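Local atomic coordinates of CTP:phosphocholine Cytidylyltransferase (PDB entry 1JYK), a protein that probably catalyses the transfer of a cytidylyl group from CTP to phosphocholine, yielding CDP-choline in Streptococcus pneumoniae. Residues A[28-33]-A[72-77]; A[106-111]-A[204-209]; A[120-125]-A[180-185]. All blocks are in the same frame, centred on the assembly; numbering follows the deposited sequence.

Interaction 1. Residues A[28-33]-A[72-77]; sequences AIILAA and NDIIII
Strands 28-32 and 74-77 pair in parallel in the buried sheet of the nucleotidyltransferase domain, with Ala28, Ile29, Ile30 and Leu31 facing Ile74, Ile75, Ile76 and Ile77 in turn. Helix 58-68 joins the two, so the unit is a beta-alpha-beta crossover. The bonds alternate as parallel pairing demands: Ala28 N donates to Asp73 O, Ala28 O accepts from Ile75 N, and Ile30 repeats the pattern, its N on Ile75 O at 2.9 Å and its O taking Ile77 N at 2.9 Å. Ala32 N adds a more bent bond to Ile77 O (136° at the hydrogen). Ile29 and Leu31 turn their peptide groups to strand 121-125 instead.

Side chains part to two faces. Ala28, Ile30, Ile74 and Ile76 share one, where Ile30 CD1 lies 4.0 Å from Ile74 CG2 as the two side chains slant across each other; helix 58-68 packs here, and small Ala28 leaves room for its Leu66. On the other face Ile77 has the most surface covered. Its CG1, turned back beside its own backbone N (chi1 -50°), runs alongside Leu31, 4.0 Å from Leu31 CD2, and 4.2 Å from Ile29 CG2, while its CG2 branch reaches past the end of the pairing to Ala33 CB, 4.0 Å away. Beta-branched isoleucine suits such extended, buried positions, filling space beside the strand with two branches.

Asp73, partly exposed at the start of the pair, forms a salt bridge with Arg25. The paired side chains are all hydrocarbon, so backbone hydrogen bonds and hydrophobic burial hold this inner pair of the sheet.

Interaction 2. Residues A[106-111]-A[204-209]; sequences NNFYSL and GEFVDL
The type I beta turn running from Phe206 to Leu209, in the loop between helices 187-201 and 213-216, docks on the start of helix 108-112 through Asn106 and Phe108. Leu209 N bonds to Phe206 O and closes the turn; the carbonyls of Val207 and Asp208 face Asn106. Asn106 N donates to Val207 O at 2.8 Å in a fairly straight bond (159°). The side-chain amide reaches on to the next carbonyl, Asp208 O, which lies close to the amide plane but is approached from above its own carbonyl plane; the modelled separation from Asn106 ND2, 2.5 Å, is too short to be taken literally. Meanwhile Asn106 OD1 turns back to accept Asn107 N at 3.0 Å. If the short bond is real, one flat group both donates to the turn and accepts from the chain entering the helix, which would suit asparagine. Asn107 sends its OD1 to Trp211 N, linking the helix start to the chain just beyond the turn.

A water supports the same junction, lying 2.7 Å from Phe206 O and 3.2 Å from Asn106 O.

Below these polar atoms the contact is hydrophobic. Phe108 is buried against Ile197, Ala200 and Tyr201 of helix 187-201, and its CB meets Leu209 CB at 4.0 Å. The two phenyl rings are inclined at 41°. Phe206 CB makes a CH-pi contact over one face of the Phe108 ring, toward the rim, 3.6 Å from Phe108 CE1.

Interaction 3. Residues A[120-125]-A[180-185]; sequences NSYVID and SGVSFW
Phe184, Gly181 and Trp185 have the most surface buried in this antiparallel contact between strand 121-125 and segment 180-185, with Tyr122 close behind. Phe184 faces Tyr122 in a non-hydrogen-bonded pair. Its CG stands opposite its own backbone N (chi1 173°), which swings the ring along the neighbouring strand: one edge turns to the face of Tyr122 in a T-shaped stack, Phe184 CD1 3.7 Å from Tyr122 CE2, and Phe184 CB rests over the same ring. Farther along, Phe184 CE1 touches the backbone of Asn120, 3.5 Å from its C. Tyr122 can still place its hydroxyl on Arg136 O.

Trp185 lies on the other face. Trp185 CD1 packs on Val123 CG2 at 3.8 Å, while its indole NE1 donates to Ser183 OG at 2.9 Å. That small hydroxyl also bonds a water, which donates to Val123 O; two partners thus satisfy a buried serine oxygen.

At the far end Gly181 has a positive phi (104°), readily adopted by glycine, and without a side chain it allows Asp125 OD2 to within 3.3 Å of Gly181 CA. Gly181 O accepts Asp125 N at 2.9 Å on a lone pair, and a water bridges Gly181 O to Asp125 O.

At the other end Asn120 and Ser121 both face Trp185 O, through weak bonds: Asn120, a residue type that tolerates positive phi, opens a G1 beta bulge. The result is a bulged antiparallel pair within the sheet, where strand 182-185 runs against 121-125, itself parallel to 27-32, in keeping with the mixed central sheet of nucleotidyltransferases.

Overall arrangement
From the N terminus, strand 28-32 comes first and interaction 1 closes a loop when the chain returns, after helix 58-68, at 72-77. Interaction 2 opens later, at 106-111, and closes only at 204-209; interaction 3 (120-125 with 180-185) falls wholly within that span, so the two nest, while interaction 1 stands in series before both. Strand 27-32 links them: it pairs with 121-125 on the side away from 74-78, Ile29 probably bonding through its N and O to Tyr122 and Ile124, and Leu31 packs on Asn107 and Ser110. Interactions 1 and 3 thus extend one sheet, and interaction 2 fastens a helix start beside it to a distant surface loop.

Interaction 1. Residues A[28-33]-A[72-77]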
# COMPACT_ATOMS: atom_id res chain seq x y z
N ALA A 28 6.37 3.48 8.25
CA ALA A 28 5.73 3.19 6.98
C ALA A 28 6.30 1.93 6.35
O ALA A 28 7.50 1.67 6.41
CB ALA A 28 5.91 4.37 6.03
N ILE A 29 5.41 1.15 5.75
CA ILE A 29 5.76 -0.08 5.06
C ILE A 29 5.36 0.13 3.61
O ILE A 29 4.20 0.46 3.32
CB ILE A 29 4.98 -1.30 5.63
CG1 ILE A 29 5.44 -1.60 7.06
CG2 ILE A 29 5.17 -2.51 4.74
CD1 ILE A 29 4.39 -2.30 7.90
N ILE A 30 6.30 -0.02 2.69
CA ILE A 30 6.02 0.15 1.27
C ILE A 30 6.11 -1.21 0.58
O ILE A 30 7.14 -1.89 0.65
CB ILE A 30 7.01 1.15 0.61
CG1 ILE A 30 6.98 2.48 1.37
CG2 ILE A 30 6.63 1.37 -0.86
CD1 ILE A 30 7.91 3.55 0.80
N LEU A 31 5.02 -1.60 -0.08
CA LEU A 31 4.97 -2.88 -0.77
C LEU A 31 5.50 -2.73 -2.19
O LEU A 31 4.83 -2.19 -3.07
CB LEU A 31 3.52 -3.39 -0.79
CG LEU A 31 2.82 -3.46 0.57
CD1 LEU A 31 1.36 -3.88 0.37
CD2 LEU A 31 3.54 -4.45 1.47
N ALA A 32 6.73 -3.21 -2.41
CA ALA A 32 7.37 -3.10 -3.72
C ALA A 32 8.05 -4.40 -4.19
O ALA A 32 9.02 -4.34 -4.94
CB ALA A 32 8.40 -1.96 -3.67
N ALA A 33 7.53 -5.55 -3.79
CA ALA A 33 8.14 -6.82 -4.18
C ALA A 33 7.60 -7.50 -5.45
O ALA A 33 8.31 -8.27 -6.09
CB ALA A 33 8.06 -7.80 -3.01
N ASN A 72 10.40 8.75 9.43
CA ASN A 72 11.69 8.28 8.95
C ASN A 72 12.01 6.81 9.13
O ASN A 72 13.06 6.35 8.71
CB ASN A 72 12.78 9.13 9.59
CG ASN A 72 12.53 10.60 9.39
OD1 ASN A 72 12.00 11.01 8.35
ND2 ASN A 72 12.89 11.42 10.38
N ASP A 73 11.10 6.07 9.77
CA ASP A 73 11.28 4.64 9.94
C ASP A 73 10.50 4.03 8.79
O ASP A 73 9.30 3.79 8.90
CB ASP A 73 10.72 4.17 11.27
CG ASP A 73 10.91 2.68 11.49
OD1 ASP A 73 11.46 2.01 10.60
OD2 ASP A 73 10.50 2.18 12.56
N ILE A 74 11.21 3.80 7.68
CA ILE A 74 10.61 3.26 6.48
C ILE A 74 11.16 1.89 6.09
O ILE A 74 12.37 1.70 5.97
CB ILE A 74 10.81 4.26 5.31
CG1 ILE A 74 10.17 5.60 5.67
CG2 ILE A 74 10.23 3.69 4.01
CD1 ILE A 74 10.65 6.75 4.84
N ILE A 75 10.25 0.94 5.92
CA ILE A 75 10.59 -0.43 5.55
C ILE A 75 10.01 -0.72 4.17
O ILE A 75 8.83 -0.50 3.92
CB ILE A 75 10.00 -1.45 6.57
CG1 ILE A 75 10.46 -1.10 7.99
CG2 ILE A 75 10.43 -2.87 6.20
CD1 ILE A 75 9.74 -1.88 9.09
N ILE A 76 10.86 -1.20 3.27
CA ILE A 76 10.41 -1.51 1.92
C ILE A 76 10.51 -3.00 1.66
O ILE A 76 11.57 -3.60 1.83
CB ILE A 76 11.24 -0.75 0.86
CG1 ILE A 76 11.27 0.74 1.20
CG2 ILE A 76 10.67 -0.99 -0.52
CD1 ILE A 76 12.07 1.56 0.22
N ILE A 77 9.39 -3.61 1.27
CA ILE A 77 9.37 -5.02 0.95
C ILE A 77 9.80 -5.16 -0.52
O ILE A 77 9.13 -4.66 -1.42
CB ILE A 77 7.96 -5.64 1.11
CG1 ILE A 77 7.37 -5.26 2.47
CG2 ILE A 77 8.04 -7.15 0.95
CD1 ILE A 77 8.29 -5.52 3.65

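Interaction 2. Residues A[106-111]-A[204-209]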
# COMPACT_ATOMS: atom_id res chain seq x y z
N ASN A 106 0.72 -14.35 -2.83
CA ASN A 106 0.11 -13.04 -3.03
C ASN A 106 0.74 -12.15 -1.96
O ASN A 106 1.47 -12.64 -1.09
CB ASN A 106 -1.40 -13.14 -2.85
CG ASN A 106 -2.15 -12.16 -3.73
OD1 ASN A 106 -1.64 -11.10 -4.07
ND2 ASN A 106 -3.37 -12.52 -4.10
N ASN A 107 0.45 -10.84 -1.99
CA ASN A 107 1.08 -9.93 -1.04
C ASN A 107 0.75 -10.05 0.45
O ASN A 107 1.23 -9.24 1.25
CB ASN A 107 0.95 -8.48 -1.53
CG ASN A 107 -0.44 -7.89 -1.34
OD1 ASN A 107 -1.32 -8.49 -0.73
ND2 ASN A 107 -0.63 -6.69 -1.87
N PHE A 108 -0.05 -11.04 0.82
CA PHE A 108 -0.36 -11.27 2.24
C PHE A 108 0.99 -11.57 2.90
O PHE A 108 1.29 -11.13 4.01
CB PHE A 108 -1.27 -12.50 2.39
CG PHE A 108 -1.14 -13.22 3.73
CD1 PHE A 108 -0.14 -14.16 3.94
CD2 PHE A 108 -2.02 -12.95 4.77
CE1 PHE A 108 -0.03 -14.83 5.18
CE2 PHE A 108 -1.92 -13.61 6.00
CZ PHE A 108 -0.92 -14.55 6.21
N TYR A 109 1.81 -12.33 2.17
CA TYR A 109 3.11 -12.74 2.67
C TYR A 109 4.10 -11.57 2.81
O TYR A 109 4.98 -11.59 3.67
CB TYR A 109 3.69 -13.83 1.76
CG TYR A 109 4.90 -14.51 2.35
CD1 TYR A 109 4.81 -15.24 3.53
CD2 TYR A 109 6.14 -14.37 1.74
CE1 TYR A 109 5.94 -15.82 4.11
CE2 TYR A 109 7.28 -14.94 2.31
CZ TYR A 109 7.18 -15.66 3.48
OH TYR A 109 8.32 -16.21 4.04
N SER A 110 3.95 -10.56 1.97
CA SER A 110 4.82 -9.40 2.06
C SER A 110 4.59 -8.75 3.42
O SER A 110 5.54 -8.36 4.10
CB SER A 110 4.49 -8.41 0.94
OG SER A 110 5.09 -8.82 -0.27
N LEU A 111 3.33 -8.62 3.81
CA LEU A 111 3.02 -8.04 5.10
C LEU A 111 3.37 -9.01 6.23
O LEU A 111 3.76 -8.59 7.32
CB LEU A 111 1.54 -7.65 5.18
CG LEU A 111 1.13 -6.87 6.44
CD1 LEU A 111 1.97 -5.60 6.57
CD2 LEU A 111 -0.34 -6.52 6.36
N GLY A 204 -3.13 -23.13 6.23
CA GLY A 204 -3.11 -23.52 4.83
C GLY A 204 -4.11 -22.75 3.98
O GLY A 204 -4.61 -23.27 2.98
N GLU A 205 -4.39 -21.51 4.36
CA GLU A 205 -5.34 -20.66 3.64
C GLU A 205 -4.77 -19.25 3.52
O GLU A 205 -5.36 -18.30 4.03
CB GLU A 205 -6.68 -20.61 4.39
CG GLU A 205 -6.60 -21.07 5.85
CD GLU A 205 -7.93 -21.00 6.61
OE1 GLU A 205 -7.95 -20.49 7.75
OE2 GLU A 205 -8.96 -21.46 6.07
N PHE A 206 -3.63 -19.11 2.84
CA PHE A 206 -3.00 -17.80 2.71
C PHE A 206 -2.27 -17.49 1.40
O PHE A 206 -2.18 -16.33 1.00
CB PHE A 206 -2.01 -17.60 3.87
CG PHE A 206 -0.72 -18.37 3.70
CD1 PHE A 206 -0.62 -19.68 4.17
CD2 PHE A 206 0.36 -17.82 3.01
CE1 PHE A 206 0.53 -20.43 3.94
CE2 PHE A 206 1.52 -18.56 2.79
CZ PHE A 206 1.60 -19.87 3.25
N VAL A 207 -1.74 -18.51 0.74
CA VAL A 207 -0.97 -18.30 -0.49
C VAL A 207 -1.55 -17.36 -1.54
O VAL A 207 -0.80 -16.63 -2.18
CB VAL A 207 -0.60 -19.65 -1.18
CG1 VAL A 207 0.24 -20.50 -0.24
CG2 VAL A 207 -1.86 -20.40 -1.60
N ASP A 208 -2.87 -17.37 -1.71
CA ASP A 208 -3.48 -16.51 -2.72
C ASP A 208 -4.08 -15.22 -2.16
O ASP A 208 -4.60 -14.40 -2.91
CB ASP A 208 -4.57 -17.29 -3.47
CG ASP A 208 -4.02 -18.51 -4.18
OD1 ASP A 208 -4.47 -19.63 -3.86
OD2 ASP A 208 -3.15 -18.35 -5.06
N LEU A 209 -3.98 -15.04 -0.85
CA LEU A 209 -4.55 -13.86 -0.20
C LEU A 209 -3.76 -12.57 -0.34
O LEU A 209 -2.53 -12.57 -0.48
CB LEU A 209 -4.74 -14.12 1.30
CG LEU A 209 -5.69 -15.20 1.82
CD1 LEU A 209 -5.71 -15.16 3.33
CD2 LEU A 209 -7.09 -14.99 1.27
O HOH W 1 0.13 -14.96 0.72

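Interaction 3. Residues A[120-125]-A[180-185]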
# COMPACT_ATOMS: atom_id res chain seq x y z
N ASN A 120 0.93 1.14 14.34
CA ASN A 120 1.21 2.55 14.09
C ASN A 120 2.01 2.75 12.82
O ASN A 120 2.89 3.61 12.75
CB ASN A 120 1.95 3.15 15.28
CG ASN A 120 1.08 3.22 16.51
OD1 ASN A 120 -0.07 3.65 16.44
ND2 ASN A 120 1.62 2.79 17.64
N SER A 121 1.67 1.97 11.80
CA SER A 121 2.36 2.05 10.53
C SER A 121 1.45 2.30 9.33
O SER A 121 0.29 1.88 9.32
CB SER A 121 3.15 0.76 10.31
OG SER A 121 3.68 0.70 9.00
N TYR A 122 1.99 3.00 8.34
CA TYR A 122 1.28 3.24 7.10
C TYR A 122 1.66 2.06 6.23
O TYR A 122 2.76 1.51 6.37
CB TYR A 122 1.79 4.51 6.40
CG TYR A 122 1.20 5.80 6.91
CD1 TYR A 122 0.02 6.31 6.36
CD2 TYR A 122 1.81 6.49 7.95
CE1 TYR A 122 -0.54 7.49 6.86
CE2 TYR A 122 1.26 7.67 8.45
CZ TYR A 122 0.09 8.16 7.91
OH TYR A 122 -0.46 9.30 8.43
N VAL A 123 0.76 1.64 5.35
CA VAL A 123 1.04 0.56 4.41
C VAL A 123 0.79 1.26 3.09
O VAL A 123 -0.30 1.79 2.87
CB VAL A 123 0.08 -0.65 4.58
CG1 VAL A 123 0.33 -1.67 3.46
CG2 VAL A 123 0.31 -1.30 5.94
N ILE A 124 1.79 1.27 2.22
CA ILE A 124 1.70 1.97 0.96
C ILE A 124 2.03 1.12 -0.26
O ILE A 124 3.02 0.40 -0.26
CB ILE A 124 2.66 3.18 0.98
CG1 ILE A 124 2.29 4.09 2.15
CG2 ILE A 124 2.63 3.93 -0.35
CD1 ILE A 124 3.48 4.71 2.84
N ASP A 125 1.19 1.22 -1.29
CA ASP A 125 1.43 0.48 -2.53
C ASP A 125 2.44 1.33 -3.28
O ASP A 125 2.30 2.55 -3.36
CB ASP A 125 0.15 0.36 -3.35
CG ASP A 125 -0.83 -0.66 -2.80
OD1 ASP A 125 -0.47 -1.43 -1.87
OD2 ASP A 125 -1.97 -0.69 -3.29
N SER A 180 -7.34 2.45 -1.86
CA SER A 180 -6.46 3.13 -2.80
C SER A 180 -4.95 2.95 -2.72
O SER A 180 -4.22 3.54 -3.52
CB SER A 180 -6.79 4.62 -2.78
OG SER A 180 -8.19 4.82 -2.76
N GLY A 181 -4.46 2.18 -1.76
CA GLY A 181 -3.03 1.99 -1.68
C GLY A 181 -2.32 2.76 -0.58
O GLY A 181 -1.09 2.76 -0.51
N VAL A 182 -3.09 3.46 0.26
CA VAL A 182 -2.52 4.19 1.38
C VAL A 182 -3.47 3.98 2.56
O VAL A 182 -4.66 4.27 2.47
CB VAL A 182 -2.39 5.72 1.11
CG1 VAL A 182 -1.76 6.41 2.32
CG2 VAL A 182 -1.53 5.97 -0.13
N SER A 183 -2.93 3.44 3.64
CA SER A 183 -3.72 3.18 4.84
C SER A 183 -2.81 3.26 6.06
O SER A 183 -1.59 3.12 5.94
CB SER A 183 -4.38 1.79 4.76
OG SER A 183 -3.43 0.74 4.67
N PHE A 184 -3.40 3.50 7.23
CA PHE A 184 -2.65 3.58 8.48
C PHE A 184 -3.31 2.68 9.50
O PHE A 184 -4.54 2.58 9.54
CB PHE A 184 -2.62 5.02 9.00
CG PHE A 184 -2.00 5.16 10.36
CD1 PHE A 184 -0.61 5.25 10.50
CD2 PHE A 184 -2.80 5.17 11.50
CE1 PHE A 184 -0.03 5.35 11.76
CE2 PHE A 184 -2.22 5.28 12.77
CZ PHE A 184 -0.83 5.37 12.90
N TRP A 185 -2.51 2.03 10.34
CA TRP A 185 -3.05 1.11 11.33
C TRP A 185 -2.55 1.40 12.73
O TRP A 185 -1.34 1.49 12.95
CB TRP A 185 -2.71 -0.32 10.92
CG TRP A 185 -3.18 -0.56 9.55
CD1 TRP A 185 -2.48 -0.37 8.39
CD2 TRP A 185 -4.54 -0.83 9.16
NE1 TRP A 185 -3.32 -0.50 7.31
CE2 TRP A 185 -4.59 -0.78 7.75
CE3 TRP A 185 -5.72 -1.10 9.87
CZ2 TRP A 185 -5.77 -0.99 7.03
CZ3 TRP A 185 -6.89 -1.31 9.17
CH2 TRP A 185 -6.91 -1.25 7.76
O HOH W 2 -2.48 0.54 2.01
O HOH W 3 0.06 4.19 -2.98
O HOH W 4 -3.08 0.86 -5.22